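Local coordinates for protein glutathione S-transferase (Sphingobium chungbukense, PDB 6M1T) that binds glutathione and, as a beta-class glutathione S-transferase, probably transfers it to electrophilic compounds in detoxification, at residues A[2-7]-A[52-57]. Sequence-based numbering, arbitrary orientation.
Sequences KLFISP and VPALTL. With GSH (glutathione), chain C.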
loop_
_atom_site.group_PDB
_atom_site.type_symbol
_atom_site.label_atom_id
_atom_site.label_comp_id
_atom_site.label_asym_id
_atom_site.label_seq_id
_atom_site.Cartn_x
_atom_site.Cartn_y
_atom_site.Cartn_z
ATOM N N LYS A 2 -11.232 19.626 -1.581
ATOM C CA LYS A 2 -12.387 18.772 -1.943
ATOM C C LYS A 2 -11.932 17.325 -1.784
ATOM O O LYS A 2 -10.930 16.923 -2.425
ATOM C CB LYS A 2 -12.846 18.953 -3.392
ATOM C CG LYS A 2 -13.410 20.308 -3.792
ATOM C CD LYS A 2 -14.113 20.236 -5.130
ATOM C CE LYS A 2 -13.946 21.486 -5.961
ATOM N NZ LYS A 2 -12.646 21.456 -6.677
ATOM N N LEU A 3 -12.669 16.567 -1.004
ATOM C CA LEU A 3 -12.548 15.105 -0.954
ATOM C C LEU A 3 -13.640 14.451 -1.816
ATOM O O LEU A 3 -14.812 14.746 -1.602
ATOM C CB LEU A 3 -12.686 14.650 0.501
ATOM C CG LEU A 3 -12.506 13.155 0.666
ATOM C CD1 LEU A 3 -11.049 12.723 0.407
ATOM C CD2 LEU A 3 -12.978 12.733 2.057
ATOM N N PHE A 4 -13.233 13.566 -2.734
ATOM C CA PHE A 4 -14.122 12.803 -3.625
ATOM C C PHE A 4 -14.397 11.467 -2.980
ATOM O O PHE A 4 -13.424 10.773 -2.648
ATOM C CB PHE A 4 -13.527 12.660 -5.031
ATOM C CG PHE A 4 -13.426 13.991 -5.719
ATOM C CD1 PHE A 4 -12.374 14.852 -5.450
ATOM C CD2 PHE A 4 -14.431 14.414 -6.572
ATOM C CE1 PHE A 4 -12.306 16.092 -6.067
ATOM C CE2 PHE A 4 -14.354 15.647 -7.192
ATOM C CZ PHE A 4 -13.294 16.489 -6.936
ATOM N N ILE A 5 -15.677 11.203 -2.755
ATOM C CA ILE A 5 -16.163 10.037 -1.995
ATOM C C ILE A 5 -17.185 9.229 -2.788
ATOM O O ILE A 5 -17.839 9.748 -3.693
ATOM C CB ILE A 5 -16.755 10.471 -0.639
ATOM C CG1 ILE A 5 -18.052 11.270 -0.752
ATOM C CG2 ILE A 5 -15.707 11.217 0.158
ATOM C CD1 ILE A 5 -18.857 11.254 0.556
ATOM N N SER A 6 -17.382 8.012 -2.292
ATOM C CA SER A 6 -18.592 7.193 -2.522
ATOM C C SER A 6 -19.023 6.647 -1.156
ATOM O O SER A 6 -18.215 6.080 -0.432
ATOM C CB SER A 6 -18.277 6.115 -3.534
ATOM O OG SER A 6 -19.451 5.357 -3.772
ATOM N N PRO A 7 -20.282 6.850 -0.713
ATOM C CA PRO A 7 -20.651 6.518 0.672
ATOM C C PRO A 7 -20.288 5.090 1.048
ATOM O O PRO A 7 -20.639 4.150 0.327
ATOM C CB PRO A 7 -22.165 6.720 0.727
ATOM C CG PRO A 7 -22.402 7.724 -0.364
ATOM C CD PRO A 7 -21.421 7.375 -1.476
ATOM N N VAL A 52 -12.010 6.281 -5.810
ATOM C CA VAL A 52 -12.076 7.158 -4.607
ATOM C C VAL A 52 -11.244 6.471 -3.538
ATOM O O VAL A 52 -11.135 5.255 -3.551
ATOM C CB VAL A 52 -13.518 7.454 -4.163
ATOM C CG1 VAL A 52 -14.196 8.380 -5.158
ATOM C CG2 VAL A 52 -14.363 6.203 -3.875
ATOM N N PRO A 53 -10.620 7.207 -2.596
ATOM C CA PRO A 53 -10.707 8.676 -2.545
ATOM C C PRO A 53 -9.765 9.402 -3.512
ATOM O O PRO A 53 -8.744 8.840 -3.878
ATOM C CB PRO A 53 -10.235 9.029 -1.123
ATOM C CG PRO A 53 -9.286 7.880 -0.780
ATOM C CD PRO A 53 -9.837 6.649 -1.473
ATOM N N ALA A 54 -10.061 10.665 -3.759
ATOM C CA ALA A 54 -9.106 11.640 -4.326
ATOM C C ALA A 54 -9.275 12.928 -3.525
ATOM O O ALA A 54 -10.417 13.228 -3.104
ATOM C CB ALA A 54 -9.359 11.858 -5.781
ATOM N N LEU A 55 -8.171 13.593 -3.231
ATOM C CA LEU A 55 -8.162 14.840 -2.451
ATOM C C LEU A 55 -7.574 15.970 -3.284
ATOM O O LEU A 55 -6.389 15.852 -3.621
ATOM C CB LEU A 55 -7.340 14.645 -1.190
ATOM C CG LEU A 55 -7.310 15.895 -0.314
ATOM C CD1 LEU A 55 -8.685 16.146 0.306
ATOM C CD2 LEU A 55 -6.296 15.725 0.794
ATOM N N THR A 56 -8.380 16.958 -3.645
ATOM C CA THR A 56 -7.929 18.162 -4.383
ATOM C C THR A 56 -7.577 19.229 -3.362
ATOM O O THR A 56 -8.443 19.616 -2.550
ATOM C CB THR A 56 -8.948 18.675 -5.395
ATOM O OG1 THR A 56 -9.264 17.595 -6.260
ATOM C CG2 THR A 56 -8.412 19.826 -6.232
ATOM N N LEU A 57 -6.323 19.644 -3.379
ATOM C CA LEU A 57 -5.787 20.662 -2.454
ATOM C C LEU A 57 -6.256 22.038 -2.932
ATOM O O LEU A 57 -6.693 22.150 -4.089
ATOM C CB LEU A 57 -4.264 20.544 -2.423
ATOM C CG LEU A 57 -3.733 19.153 -2.106
ATOM C CD1 LEU A 57 -2.205 19.138 -2.151
ATOM C CD2 LEU A 57 -4.260 18.655 -0.768
HETATM N N1 GSH C . -5.248 1.795 -3.696
HETATM C CA1 GSH C . -6.353 2.769 -3.639
HETATM C C1 GSH C . -6.281 3.568 -2.331
HETATM O O11 GSH C . -5.700 3.016 -1.387
HETATM O O12 GSH C . -6.824 4.726 -2.327
HETATM C CB1 GSH C . -7.667 1.990 -3.745
HETATM C CG1 GSH C . -8.877 2.838 -4.032
HETATM C CD1 GSH C . -10.077 1.941 -4.327
HETATM O OE1 GSH C . -9.964 0.766 -4.700
HETATM N N2 GSH C . -11.263 2.524 -4.213
HETATM C CA2 GSH C . -12.540 1.909 -4.513
HETATM C C2 GSH C . -13.094 2.380 -5.847
HETATM O O2 GSH C . -13.116 3.582 -6.114
HETATM C CB2 GSH C . -13.558 2.158 -3.401
HETATM S SG2 GSH C . -13.216 1.228 -1.874
HETATM N N3 GSH C . -13.456 1.434 -6.695
HETATM C CA3 GSH C . -14.034 1.725 -7.984
HETATM C C3 GSH C . -13.290 1.041 -9.134
HETATM O O31 GSH C . -12.189 0.510 -8.880
HETATM O O32 GSH C . -13.823 1.083 -10.263
#
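K2 and T56 are joined by two backbone hydrogen bonds, K2 N to T56 O at 3.0 Å and T56 N to K2 O at 2.8 Å. A third runs from F4 N to A54 O, 2.9 Å and nearly straight at 175°. These bonds pair antiparallel strands 2-5 and 54-56 in the thioredoxin-like sheet of the N-terminal domain. Beyond them, the cis peptide bond before P53 marks the glutathione site. There V52 binds the ligand through both backbone polar atoms: V52 N donates to GSH O2 at 2.9 Å, and V52 O accepts from GSH N2 at 2.8 Å. The V52 side chain turns back to strand 2-5 and sets CG1 against F4 O. L3 CD1 meets P53 CB and L55 CD1 on the face covered by helices 12-21 and 66-75. F4 CG lies anti to the carbonyl carbon (chi1 -66°), which puts the ring on the other face, with A54 O in its plane at the edge, 3.5 Å from F4 CD1. The ring also meets A54 CB and F43. An alanine at F4 would probably open a gap beside A54 and T56 and leave F43 without this ring to pack on. T56 OG1, hydrogen-bonded to T62, sits at the edge of the F4 ring, 3.4 Å from F4 CE1.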